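Long-range contacts in SAP-like pentraxin (Limulus polyphemus, PDB 3FLP), which probably recognises its ligands in a calcium-dependent way, as an invertebrate lectin of the pentraxin family that assembles into a doubly stacked heptameric ring: residues 36-42 against 97-103; 52-57 against 135-139; 142-146 against 156-160. All coordinates share one frame; numbering follows the deposited sequence.

Interaction 1: 36-42 against 97-103; sequences VCQRIKP and GQWYHVC
Different first torsions bring the sulfurs of C37 and C103 together: in C37 SG stands anti to its own carbonyl carbon (chi1 -80°), while in C103 it stands anti to the backbone nitrogen (chi1 -159°). The SG atoms join in a 2.0 Å disulfide across a non-hydrogen-bonded antiparallel pair, the cross-strand disulfide known from other pentraxins, and SG of C37 also faces the edge of the H101 ring. From there the strands pair regularly. Q38 exchanges two backbone hydrogen bonds with V102, and I40 does the same with Y100; the bond from I40 N to Y100 O measures 2.9 Å. Beyond the regular pairing, G97 N still reaches P42 O at 3.0 Å.

On the face that carries the disulfide, the imidazole of H101 presents CD2 over the centre of the R39 guanidinium, 3.7 Å above its plane. The two planes are 63° apart, so the ring leans steeply over the guanidinium with CD2 leading. The guanidinium itself is held by a salt bridge to D165 and a bond to A182 O. Farther along, a bend at chi3 of K41 brings CE over the five-membered ring of W99, a CH-pi contact of 3.6 Å to the centroid. K41 NZ forms salt bridges with E162 and with E171 of a second subunit, whose carboxylate also accepts a hydrogen bond from W99 NE1, so this CH-pi pair lies at a subunit interface. Away from the disulfide, I40 CD1 touches V102 CG2 at 3.8 Å.

Strand 33-42 lies between strands 100-107 and 161-169 of one sheet of the pentraxin jelly roll. I50, from strand 48-55 of the other sheet, packs on Q38 and I40, whereas V181 of helix 175-182 covers C37 and H101.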
ATOM      1  N   VAL A  36       5.104 -18.850 -37.060  1.00  6.05           N
ATOM      2  CA  VAL A  36       4.879 -17.482 -37.514  1.00  6.26           C
ATOM      3  C   VAL A  36       3.440 -17.097 -37.173  1.00  8.02           C
ATOM      4  O   VAL A  36       2.485 -17.703 -37.667  1.00  6.90           O
ATOM      5  CB  VAL A  36       5.108 -17.351 -39.045  1.00  5.57           C
ATOM      6  CG1 VAL A  36       4.869 -15.903 -39.493  1.00  3.33           C
ATOM      7  CG2 VAL A  36       6.528 -17.790 -39.399  1.00  1.92           C
ATOM      8  N   CYS A  37       3.298 -16.097 -36.312  1.00  7.97           N
ATOM      9  CA  CYS A  37       1.989 -15.624 -35.882  1.00  9.42           C
ATOM     10  C   CYS A  37       1.868 -14.132 -36.217  1.00  9.05           C
ATOM     11  O   CYS A  37       2.852 -13.394 -36.154  1.00  8.00           O
ATOM     12  CB  CYS A  37       1.838 -15.771 -34.362  1.00 12.53           C
ATOM     13  SG  CYS A  37       1.423 -17.347 -33.518  1.00 16.95           S
ATOM     14  N   GLN A  38       0.666 -13.691 -36.577  1.00  8.51           N
ATOM     15  CA  GLN A  38       0.429 -12.277 -36.861  1.00  8.31           C
ATOM     16  C   GLN A  38      -1.056 -11.974 -37.004  1.00  7.60           C
ATOM     17  O   GLN A  38      -1.874 -12.874 -37.180  1.00  7.60           O
ATOM     18  CB  GLN A  38       1.169 -11.807 -38.133  1.00  8.72           C
ATOM     19  CG  GLN A  38       0.463 -12.092 -39.447  1.00  8.32           C
ATOM     20  CD  GLN A  38       0.864 -13.421 -40.049  1.00 10.72           C
ATOM     21  OE1 GLN A  38       1.934 -13.546 -40.646  1.00 10.97           O
ATOM     22  NE2 GLN A  38       0.013 -14.426 -39.886  1.00 11.45           N
ATOM     23  N   ARG A  39      -1.399 -10.696 -36.915  1.00  7.42           N
ATOM     24  CA  ARG A  39      -2.782 -10.268 -37.065  1.00  6.56           C
ATOM     25  C   ARG A  39      -2.915  -9.736 -38.492  1.00  7.27           C
ATOM     26  O   ARG A  39      -2.092  -8.936 -38.943  1.00  7.26           O
ATOM     27  CB  ARG A  39      -3.105  -9.186 -36.027  1.00  5.63           C
ATOM     28  CG  ARG A  39      -3.064  -9.723 -34.589  1.00  5.55           C
ATOM     29  CD  ARG A  39      -2.968  -8.638 -33.513  1.00  2.28           C
ATOM     30  NE  ARG A  39      -2.578  -9.256 -32.249  1.00  3.41           N
ATOM     31  CZ  ARG A  39      -3.384 -10.015 -31.506  1.00  6.03           C
ATOM     32  NH1 ARG A  39      -4.641 -10.236 -31.888  1.00  2.38           N
ATOM     33  NH2 ARG A  39      -2.917 -10.603 -30.409  1.00  6.30           N
ATOM     34  N   ILE A  40      -3.934 -10.199 -39.209  1.00  7.49           N
ATOM     35  CA  ILE A  40      -4.142  -9.767 -40.584  1.00  8.88           C
ATOM     36  C   ILE A  40      -5.585  -9.399 -40.911  1.00  9.42           C
ATOM     37  O   ILE A  40      -6.538  -9.947 -40.344  1.00  8.08           O
ATOM     38  CB  ILE A  40      -3.706 -10.857 -41.613  1.00 10.03           C
ATOM     39  CG1 ILE A  40      -4.431 -12.174 -41.318  1.00 11.23           C
ATOM     40  CG2 ILE A  40      -2.196 -11.040 -41.586  1.00 10.61           C
ATOM     41  CD1 ILE A  40      -4.191 -13.264 -42.353  1.00 11.22           C
ATOM     42  N   LYS A  41      -5.716  -8.450 -41.834  1.00  9.18           N
ATOM     43  CA  LYS A  41      -7.004  -7.983 -42.328  1.00  8.33           C
ATOM     44  C   LYS A  41      -6.848  -8.116 -43.840  1.00  8.23           C
ATOM     45  O   LYS A  41      -6.263  -7.256 -44.490  1.00  8.57           O
ATOM     46  CB  LYS A  41      -7.237  -6.520 -41.948  1.00  6.94           C
ATOM     47  CG  LYS A  41      -8.501  -5.935 -42.570  1.00  7.84           C
ATOM     48  CD  LYS A  41      -8.579  -4.434 -42.400  1.00  5.07           C
ATOM     49  CE  LYS A  41      -8.680  -4.039 -40.938  1.00  7.22           C
ATOM     50  NZ  LYS A  41      -8.920  -2.571 -40.801  1.00  8.49           N
ATOM     51  N   PRO A  42      -7.357  -9.213 -44.418  1.00  8.83           N
ATOM     52  CA  PRO A  42      -7.243  -9.433 -45.862  1.00  8.30           C
ATOM     53  C   PRO A  42      -8.154  -8.566 -46.727  1.00 10.31           C
ATOM     54  O   PRO A  42      -9.296  -8.277 -46.351  1.00 10.52           O
ATOM     55  CB  PRO A  42      -7.542 -10.922 -45.993  1.00  8.26           C
ATOM     56  CG  PRO A  42      -8.585 -11.130 -44.932  1.00  7.98           C
ATOM     57  CD  PRO A  42      -8.062 -10.332 -43.760  1.00  7.19           C
ATOM     58  N   GLY A  97     -11.698  -7.326 -44.916  1.00  8.85           N
ATOM     59  CA  GLY A  97     -11.755  -6.063 -44.208  1.00  7.96           C
ATOM     60  C   GLY A  97     -11.817  -6.218 -42.694  1.00  8.75           C
ATOM     61  O   GLY A  97     -11.734  -5.224 -41.974  1.00  9.59           O
ATOM     62  N   GLN A  98     -11.981  -7.451 -42.209  1.00  7.86           N
ATOM     63  CA  GLN A  98     -12.018  -7.718 -40.767  1.00  8.47           C
ATOM     64  C   GLN A  98     -10.698  -8.337 -40.301  1.00  7.94           C
ATOM     65  O   GLN A  98      -9.979  -8.950 -41.090  1.00  7.32           O
ATOM     66  CB  GLN A  98     -13.170  -8.659 -40.401  1.00  7.59           C
ATOM     67  CG  GLN A  98     -14.543  -8.021 -40.546  1.00  9.46           C
ATOM     68  CD  GLN A  98     -14.656  -6.732 -39.758  1.00 10.66           C
ATOM     69  OE1 GLN A  98     -14.635  -6.739 -38.526  1.00 10.78           O
ATOM     70  NE2 GLN A  98     -14.759  -5.614 -40.466  1.00 11.31           N
ATOM     71  N   TRP A  99     -10.389  -8.163 -39.018  1.00  7.44           N
ATOM     72  CA  TRP A  99      -9.160  -8.688 -38.432  1.00  7.00           C
ATOM     73  C   TRP A  99      -9.280 -10.135 -37.974  1.00  7.29           C
ATOM     74  O   TRP A  99     -10.325 -10.558 -37.485  1.00  9.75           O
ATOM     75  CB  TRP A  99      -8.737  -7.852 -37.223  1.00  5.79           C
ATOM     76  CG  TRP A  99      -8.176  -6.498 -37.527  1.00  5.75           C
ATOM     77  CD1 TRP A  99      -8.806  -5.284 -37.369  1.00  4.52           C
ATOM     78  CD2 TRP A  99      -6.843  -6.203 -37.975  1.00  4.23           C
ATOM     79  NE1 TRP A  99      -7.939  -4.262 -37.681  1.00  5.40           N
ATOM     80  CE2 TRP A  99      -6.731  -4.796 -38.056  1.00  4.34           C
ATOM     81  CE3 TRP A  99      -5.734  -6.995 -38.314  1.00  4.14           C
ATOM     82  CZ2 TRP A  99      -5.548  -4.161 -38.462  1.00  2.46           C
ATOM     83  CZ3 TRP A  99      -4.558  -6.366 -38.718  1.00  1.00           C
ATOM     84  CH2 TRP A  99      -4.476  -4.961 -38.785  1.00  1.00           C
ATOM     85  N   TYR A 100      -8.190 -10.881 -38.126  1.00  7.07           N
ATOM     86  CA  TYR A 100      -8.126 -12.278 -37.701  1.00  6.64           C
ATOM     87  C   TYR A 100      -6.704 -12.546 -37.237  1.00  6.99           C
ATOM     88  O   TYR A 100      -5.760 -11.927 -37.729  1.00  7.34           O
ATOM     89  CB  TYR A 100      -8.456 -13.233 -38.859  1.00  5.29           C
ATOM     90  CG  TYR A 100      -9.819 -13.009 -39.466  1.00  7.14           C
ATOM     91  CD1 TYR A 100      -9.994 -12.119 -40.524  1.00  5.81           C
ATOM     92  CD2 TYR A 100     -10.946 -13.634 -38.934  1.00  9.05           C
ATOM     93  CE1 TYR A 100     -11.255 -11.851 -41.035  1.00  8.57           C
ATOM     94  CE2 TYR A 100     -12.228 -13.370 -39.437  1.00  8.05           C
ATOM     95  CZ  TYR A 100     -12.373 -12.476 -40.484  1.00  9.68           C
ATOM     96  OH  TYR A 100     -13.635 -12.185 -40.970  1.00 11.37           O
ATOM     97  N   HIS A 101      -6.540 -13.436 -36.268  1.00  6.83           N
ATOM     98  CA  HIS A 101      -5.199 -13.775 -35.838  1.00  7.54           C
ATOM     99  C   HIS A 101      -4.901 -15.101 -36.509  1.00  7.99           C
ATOM    100  O   HIS A 101      -5.685 -16.044 -36.424  1.00  7.50           O
ATOM    101  CB  HIS A 101      -5.078 -13.916 -34.317  1.00  7.66           C
ATOM    102  CG  HIS A 101      -3.664 -14.106 -33.854  1.00 10.53           C
ATOM    103  ND1 HIS A 101      -3.030 -15.331 -33.877  1.00 10.90           N
ATOM    104  CD2 HIS A 101      -2.736 -13.211 -33.437  1.00  9.54           C
ATOM    105  CE1 HIS A 101      -1.773 -15.181 -33.496  1.00 11.56           C
ATOM    106  NE2 HIS A 101      -1.569 -13.905 -33.224  1.00 11.19           N
ATOM    107  N   VAL A 102      -3.774 -15.163 -37.197  1.00  8.59           N
ATOM    108  CA  VAL A 102      -3.393 -16.375 -37.900  1.00  9.77           C
ATOM    109  C   VAL A 102      -2.000 -16.802 -37.479  1.00  9.85           C
ATOM    110  O   VAL A 102      -1.119 -15.970 -37.252  1.00  9.38           O
ATOM    111  CB  VAL A 102      -3.440 -16.154 -39.443  1.00 10.97           C
ATOM    112  CG1 VAL A 102      -2.700 -17.268 -40.166  1.00 10.98           C
ATOM    113  CG2 VAL A 102      -4.890 -16.107 -39.910  1.00 10.68           C
ATOM    114  N   CYS A 103      -1.809 -18.107 -37.356  1.00 10.17           N
ATOM    115  CA  CYS A 103      -0.517 -18.619 -36.975  1.00 10.41           C
ATOM    116  C   CYS A 103      -0.209 -19.933 -37.693  1.00  9.20           C
ATOM    117  O   CYS A 103      -1.078 -20.788 -37.841  1.00  7.86           O
ATOM    118  CB  CYS A 103      -0.455 -18.810 -35.453  1.00 13.38           C
ATOM    119  SG  CYS A 103       1.262 -18.863 -34.866  1.00 24.45           S
TER
HETATM  120  O   HOH W   1     -11.823  -3.265 -39.720  1.00 13.47           O

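Interaction 2: 52-57 against 135-139; sequences SCATSN and SAGGT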
ATOM      1  N   SER A  52       7.463 -14.818 -46.642  1.00  8.55           N
ATOM      2  CA  SER A  52       8.326 -15.484 -47.618  1.00  8.74           C
ATOM      3  C   SER A  52       9.788 -15.474 -47.175  1.00  8.98           C
ATOM      4  O   SER A  52      10.361 -14.413 -46.931  1.00  8.92           O
ATOM      5  CB  SER A  52       8.188 -14.781 -48.979  1.00  8.61           C
ATOM      6  OG  SER A  52       9.206 -15.166 -49.888  1.00  7.95           O
ATOM      7  N   CYS A  53      10.384 -16.660 -47.075  1.00  9.14           N
ATOM      8  CA  CYS A  53      11.780 -16.794 -46.673  1.00 10.20           C
ATOM      9  C   CYS A  53      12.588 -17.460 -47.785  1.00 11.58           C
ATOM     10  O   CYS A  53      12.232 -18.535 -48.264  1.00 11.57           O
ATOM     11  CB  CYS A  53      11.893 -17.625 -45.397  1.00 10.93           C
ATOM     12  SG  CYS A  53      13.598 -17.815 -44.833  1.00 13.60           S
ATOM     13  N   ALA A  54      13.685 -16.825 -48.185  1.00 12.01           N
ATOM     14  CA  ALA A  54      14.506 -17.359 -49.256  1.00 13.36           C
ATOM     15  C   ALA A  54      16.007 -17.313 -48.990  1.00 14.46           C
ATOM     16  O   ALA A  54      16.507 -16.376 -48.370  1.00 14.30           O
ATOM     17  CB  ALA A  54      14.203 -16.604 -50.542  1.00 14.36           C
ATOM     18  N   THR A  55      16.711 -18.341 -49.464  1.00 15.14           N
ATOM     19  CA  THR A  55      18.166 -18.416 -49.350  1.00 17.45           C
ATOM     20  C   THR A  55      18.714 -18.389 -50.779  1.00 18.77           C
ATOM     21  O   THR A  55      17.955 -18.525 -51.738  1.00 18.52           O
ATOM     22  CB  THR A  55      18.641 -19.713 -48.648  1.00 17.01           C
ATOM     23  OG1 THR A  55      18.070 -20.859 -49.295  1.00 16.07           O
ATOM     24  CG2 THR A  55      18.247 -19.693 -47.179  1.00 17.53           C
ATOM     25  N   SER A  56      20.023 -18.216 -50.927  1.00 20.78           N
ATOM     26  CA  SER A  56      20.628 -18.149 -52.262  1.00 23.50           C
ATOM     27  C   SER A  56      20.295 -19.343 -53.164  1.00 23.20           C
ATOM     28  O   SER A  56      20.041 -19.175 -54.358  1.00 23.17           O
ATOM     29  CB  SER A  56      22.150 -18.008 -52.148  1.00 23.04           C
ATOM     30  OG  SER A  56      22.705 -19.098 -51.430  1.00 28.03           O
ATOM     31  N   ASN A  57      20.276 -20.535 -52.583  1.00 22.45           N
ATOM     32  CA  ASN A  57      20.001 -21.767 -53.319  1.00 23.59           C
ATOM     33  C   ASN A  57      18.532 -22.200 -53.324  1.00 22.22           C
ATOM     34  O   ASN A  57      18.168 -23.149 -54.022  1.00 21.29           O
ATOM     35  CB  ASN A  57      20.807 -22.900 -52.693  1.00 27.26           C
ATOM     36  CG  ASN A  57      20.454 -23.106 -51.217  1.00 31.25           C
ATOM     37  OD1 ASN A  57      20.615 -22.194 -50.395  1.00 31.85           O
ATOM     38  ND2 ASN A  57      19.958 -24.298 -50.880  1.00 33.40           N
ATOM     39  N   SER A 135      18.373 -23.762 -44.077  1.00 17.30           N
ATOM     40  CA  SER A 135      19.751 -23.313 -43.974  1.00 18.35           C
ATOM     41  C   SER A 135      19.840 -21.861 -43.510  1.00 17.46           C
ATOM     42  O   SER A 135      18.938 -21.059 -43.754  1.00 17.56           O
ATOM     43  CB  SER A 135      20.464 -23.503 -45.316  1.00 20.38           C
ATOM     44  OG  SER A 135      19.580 -23.257 -46.391  1.00 23.96           O
ATOM     45  N   ALA A 136      20.934 -21.547 -42.827  1.00 15.63           N
ATOM     46  CA  ALA A 136      21.182 -20.218 -42.288  1.00 16.62           C
ATOM     47  C   ALA A 136      21.245 -19.144 -43.362  1.00 16.12           C
ATOM     48  O   ALA A 136      21.642 -19.411 -44.498  1.00 17.19           O
ATOM     49  CB  ALA A 136      22.488 -20.223 -41.500  1.00 16.30           C
ATOM     50  N   GLY A 137      20.853 -17.929 -42.997  1.00 13.97           N
ATOM     51  CA  GLY A 137      20.915 -16.823 -43.938  1.00 12.09           C
ATOM     52  C   GLY A 137      19.662 -16.528 -44.734  1.00 11.16           C
ATOM     53  O   GLY A 137      19.729 -15.860 -45.760  1.00  9.73           O
ATOM     54  N   GLY A 138      18.516 -17.014 -44.268  1.00 11.10           N
ATOM     55  CA  GLY A 138      17.275 -16.771 -44.985  1.00  9.80           C
ATOM     56  C   GLY A 138      16.799 -15.331 -44.901  1.00 10.04           C
ATOM     57  O   GLY A 138      16.776 -14.740 -43.821  1.00 10.29           O
ATOM     58  N   THR A 139      16.423 -14.767 -46.047  1.00  8.52           N
ATOM     59  CA  THR A 139      15.930 -13.397 -46.134  1.00  7.81           C
ATOM     60  C   THR A 139      14.408 -13.434 -46.077  1.00  7.89           C
ATOM     61  O   THR A 139      13.774 -14.168 -46.839  1.00  6.83           O
ATOM     62  CB  THR A 139      16.351 -12.722 -47.474  1.00  8.17           C
ATOM     63  OG1 THR A 139      17.774 -12.560 -47.506  1.00 10.64           O
ATOM     64  CG2 THR A 139      15.704 -11.358 -47.623  1.00  6.51           C
TER
HETATM   65  O   HOH W   2      19.111 -14.634 -47.935  1.00  4.55           O
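The carbonyl oxygen of A54 is gripped twice, by the backbone of T139 and by a water. T139 N donates to A54 O at 2.8 Å in an almost straight bond (176° at the hydrogen). The water gives A54 O a longer bond of 3.2 Å, donates to G137 O as well and accepts from T139 OG1, tying the loop to strand 48-55. In return, A54 N donates to T139 O at 3.0 Å, completing a hydrogen-bonded antiparallel pair.

Side chains fill in beside this bridge. C53 SG lies 3.8 Å from the CA of G138, a residue whose lack of a side chain lets the sulfur come close. T55 spreads its two branches: CG2 packs against the S135 carbonyl oxygen and, again at 3.8 Å, against G138 CA. Its other branch, OG1, sits between the backbone N and the carbonyl carbon (chi1 53°) and donates to N57 OD1 at 3.1 Å from above the amide plane, while Q61 NE2 also bonds to it.

Here the loop after strand 120-125 enters the seven-stranded sheet of the pentraxin beta sandwich as strand 139-142, beside strand 48-55, which has strand 60-68 on its other flank. C53 pairs with F62 on that flank and S52 with V141 on the other, while L28 takes backbone bonds with G137 and G138 in the loop preceding strand 139-142.

Interaction 3: 142-146 against 156-160; sequences IGQEQ and QESWS. With CA (calcium ion), chain P; CA (calcium ion), chain O.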
ATOM      1  N   ILE A 142       7.790  -9.699 -46.557  1.00  6.29           N
ATOM      2  CA  ILE A 142       6.379  -9.764 -46.196  1.00  5.03           C
ATOM      3  C   ILE A 142       5.518  -9.123 -47.284  1.00  5.75           C
ATOM      4  O   ILE A 142       5.817  -8.025 -47.754  1.00  4.27           O
ATOM      5  CB  ILE A 142       6.096  -9.020 -44.867  1.00  4.71           C
ATOM      6  CG1 ILE A 142       6.978  -9.575 -43.742  1.00  5.84           C
ATOM      7  CG2 ILE A 142       4.625  -9.160 -44.491  1.00  4.46           C
ATOM      8  CD1 ILE A 142       6.715 -11.016 -43.391  1.00  3.93           C
ATOM      9  N   GLY A 143       4.457  -9.816 -47.687  1.00  6.14           N
ATOM     10  CA  GLY A 143       3.555  -9.263 -48.684  1.00  7.97           C
ATOM     11  C   GLY A 143       3.805  -9.647 -50.129  1.00  9.22           C
ATOM     12  O   GLY A 143       2.952  -9.405 -50.990  1.00  9.69           O
ATOM     13  N   GLN A 144       4.970 -10.227 -50.406  1.00  8.42           N
ATOM     14  CA  GLN A 144       5.308 -10.655 -51.759  1.00  8.05           C
ATOM     15  C   GLN A 144       6.006 -12.014 -51.679  1.00  9.48           C
ATOM     16  O   GLN A 144       6.524 -12.390 -50.629  1.00  9.32           O
ATOM     17  CB  GLN A 144       6.249  -9.644 -52.444  1.00  7.31           C
ATOM     18  CG  GLN A 144       5.733  -8.209 -52.601  1.00  4.64           C
ATOM     19  CD  GLN A 144       4.523  -8.088 -53.533  1.00  4.86           C
ATOM     20  OE1 GLN A 144       4.311  -8.917 -54.417  1.00  7.20           O
ATOM     21  NE2 GLN A 144       3.741  -7.040 -53.345  1.00  3.98           N
ATOM     22  N   GLU A 145       6.015 -12.743 -52.793  1.00  9.24           N
ATOM     23  CA  GLU A 145       6.649 -14.055 -52.873  1.00  9.91           C
ATOM     24  C   GLU A 145       7.986 -13.869 -53.600  1.00  9.85           C
ATOM     25  O   GLU A 145       8.010 -13.383 -54.729  1.00 10.98           O
ATOM     26  CB  GLU A 145       5.729 -14.996 -53.664  1.00  9.98           C
ATOM     27  CG  GLU A 145       5.868 -16.494 -53.370  1.00 10.66           C
ATOM     28  CD  GLU A 145       7.105 -17.120 -53.985  1.00 12.28           C
ATOM     29  OE1 GLU A 145       7.300 -16.987 -55.214  1.00 12.01           O
ATOM     30  OE2 GLU A 145       7.881 -17.755 -53.236  1.00 12.90           O
ATOM     31  N   GLN A 146       9.093 -14.235 -52.958  1.00 10.09           N
ATOM     32  CA  GLN A 146      10.421 -14.087 -53.573  1.00  9.99           C
ATOM     33  C   GLN A 146      10.793 -15.208 -54.546  1.00 10.66           C
ATOM     34  O   GLN A 146      10.576 -16.387 -54.258  1.00  9.20           O
ATOM     35  CB  GLN A 146      11.518 -14.053 -52.500  1.00  9.39           C
ATOM     36  CG  GLN A 146      11.400 -12.972 -51.441  1.00  8.93           C
ATOM     37  CD  GLN A 146      12.380 -13.189 -50.292  1.00 10.03           C
ATOM     38  OE1 GLN A 146      13.559 -12.843 -50.389  1.00 10.45           O
ATOM     39  NE2 GLN A 146      11.895 -13.787 -49.203  1.00  8.20           N
ATOM     40  N   GLN A 156       0.404 -11.770 -59.090  1.00 20.83           N
ATOM     41  CA  GLN A 156      -0.601 -12.777 -58.775  1.00 22.31           C
ATOM     42  C   GLN A 156      -0.319 -13.557 -57.489  1.00 20.36           C
ATOM     43  O   GLN A 156      -1.157 -14.329 -57.035  1.00 20.87           O
ATOM     44  CB  GLN A 156      -0.783 -13.738 -59.950  1.00 27.31           C
ATOM     45  CG  GLN A 156      -1.530 -13.111 -61.127  1.00 35.26           C
ATOM     46  CD  GLN A 156      -1.869 -14.118 -62.219  1.00 40.54           C
ATOM     47  OE1 GLN A 156      -0.976 -14.711 -62.838  1.00 42.04           O
ATOM     48  NE2 GLN A 156      -3.165 -14.318 -62.460  1.00 42.02           N
ATOM     49  N   GLU A 157       0.850 -13.349 -56.892  1.00 18.22           N
ATOM     50  CA  GLU A 157       1.190 -14.039 -55.651  1.00 16.24           C
ATOM     51  C   GLU A 157       1.322 -13.069 -54.473  1.00 15.62           C
ATOM     52  O   GLU A 157       1.669 -13.472 -53.359  1.00 15.57           O
ATOM     53  CB  GLU A 157       2.479 -14.839 -55.830  1.00 15.38           C
ATOM     54  CG  GLU A 157       2.372 -15.913 -56.913  1.00 17.27           C
ATOM     55  CD  GLU A 157       3.684 -16.642 -57.162  1.00 17.96           C
ATOM     56  OE1 GLU A 157       4.719 -15.966 -57.304  1.00 18.35           O
ATOM     57  OE2 GLU A 157       3.684 -17.889 -57.230  1.00 20.88           O
ATOM     58  N   SER A 158       1.031 -11.793 -54.716  1.00 12.62           N
ATOM     59  CA  SER A 158       1.125 -10.788 -53.664  1.00 11.82           C
ATOM     60  C   SER A 158      -0.057 -10.876 -52.704  1.00 11.43           C
ATOM     61  O   SER A 158      -1.097 -11.458 -53.024  1.00 11.28           O
ATOM     62  CB  SER A 158       1.180  -9.383 -54.269  1.00  9.84           C
ATOM     63  OG  SER A 158      -0.081  -9.009 -54.789  1.00 10.50           O
ATOM     64  N   TRP A 159       0.107 -10.298 -51.520  1.00 10.96           N
ATOM     65  CA  TRP A 159      -0.957 -10.295 -50.529  1.00  9.85           C
ATOM     66  C   TRP A 159      -1.250  -8.854 -50.144  1.00  9.55           C
ATOM     67  O   TRP A 159      -0.354  -8.128 -49.719  1.00  9.77           O
ATOM     68  CB  TRP A 159      -0.541 -11.066 -49.279  1.00  7.17           C
ATOM     69  CG  TRP A 159      -1.660 -11.221 -48.292  1.00  7.72           C
ATOM     70  CD1 TRP A 159      -2.630 -12.185 -48.296  1.00  6.61           C
ATOM     71  CD2 TRP A 159      -1.945 -10.374 -47.171  1.00  8.30           C
ATOM     72  NE1 TRP A 159      -3.497 -11.992 -47.252  1.00  6.33           N
ATOM     73  CE2 TRP A 159      -3.104 -10.888 -46.542  1.00  8.46           C
ATOM     74  CE3 TRP A 159      -1.333  -9.230 -46.635  1.00  8.07           C
ATOM     75  CZ2 TRP A 159      -3.665 -10.299 -45.401  1.00  6.28           C
ATOM     76  CZ3 TRP A 159      -1.892  -8.643 -45.495  1.00  7.09           C
ATOM     77  CH2 TRP A 159      -3.048  -9.184 -44.893  1.00  6.92           C
ATOM     78  N   SER A 160      -2.502  -8.444 -50.300  1.00  9.48           N
ATOM     79  CA  SER A 160      -2.900  -7.088 -49.950  1.00  9.83           C
ATOM     80  C   SER A 160      -3.794  -7.118 -48.718  1.00  8.66           C
ATOM     81  O   SER A 160      -4.608  -8.025 -48.552  1.00  8.60           O
ATOM     82  CB  SER A 160      -3.633  -6.430 -51.121  1.00  9.97           C
ATOM     83  OG  SER A 160      -2.744  -6.230 -52.208  1.00 11.38           O
TER
HETATM   84 CA    CA P 302       7.047 -16.278 -57.626  1.00 15.10          CA
HETATM   85 CA    CA O 301       9.468 -18.243 -55.255  1.00 11.87          CA
HETATM   86  O   HOH W   3       7.326 -13.980 -57.137  1.00  6.35           O
HETATM   87  O   HOH W   4       6.131 -18.440 -57.894  1.00 13.12           O
HETATM   88  O   HOH W   5       8.008 -19.602 -56.493  1.00  3.59           O
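Metal coordination dominates, with E145 and E157 meeting at the calcium ion of chain P. E145 OE1 binds it at 2.5 Å and E157 OE1 at 2.4 Å, the two carboxylate planes standing 78° apart. E145 OE1 is shared: it also binds the calcium ion of chain O at 2.5 Å, and OE2 joins it there at 2.6 Å, so one carboxylate bridges both ions. The chain O ion takes Q146 O as well, with D59, N60 and D147 completing its protein ligands; D147 and E154 do so for chain P. The two ions probably offset the negative charge of the clustered carboxylates. This paired-calcium site, built from loops at one face of the jelly roll, is a hallmark of pentraxins, where it typically receives ligand, as it probably does here.

Metal-bound waters fold back on the ligand residues: one on the chain P ion donates to E145 O, another to E157 OE2.

The direct hydrogen bond between the segments is W159 N to G143 O, 3.0 Å.

Van der Waals contact is made by Q144, bent at chi2 (-65°), whose OE1 lies 3.2 Å from S158 CB while NE2 bonds to P20 O.

Overall arrangement
Distance from the calcium pair grows from interaction 3, which binds it directly, through interaction 2 to interaction 1. Interaction 2 lies next door: Q146, whose carbonyl binds a calcium ion, sends its side-chain NE2 to T139 O at 3.0 Å and to S52 OG at 3.1 Å, both probable hydrogen bonds, consistent with a second-shell role for S52 and T139 on neighbouring strands. Interaction 1 belongs to the other sheet of the sandwich. It meets interaction 3 through W159, whose CH2 packs on I40 CB at 3.7 Å. Interactions 1 and 2 do not touch; their centres are 24 Å apart, on opposite sides of the chain's centre, yet strands 33-42 and 48-55 are consecutive.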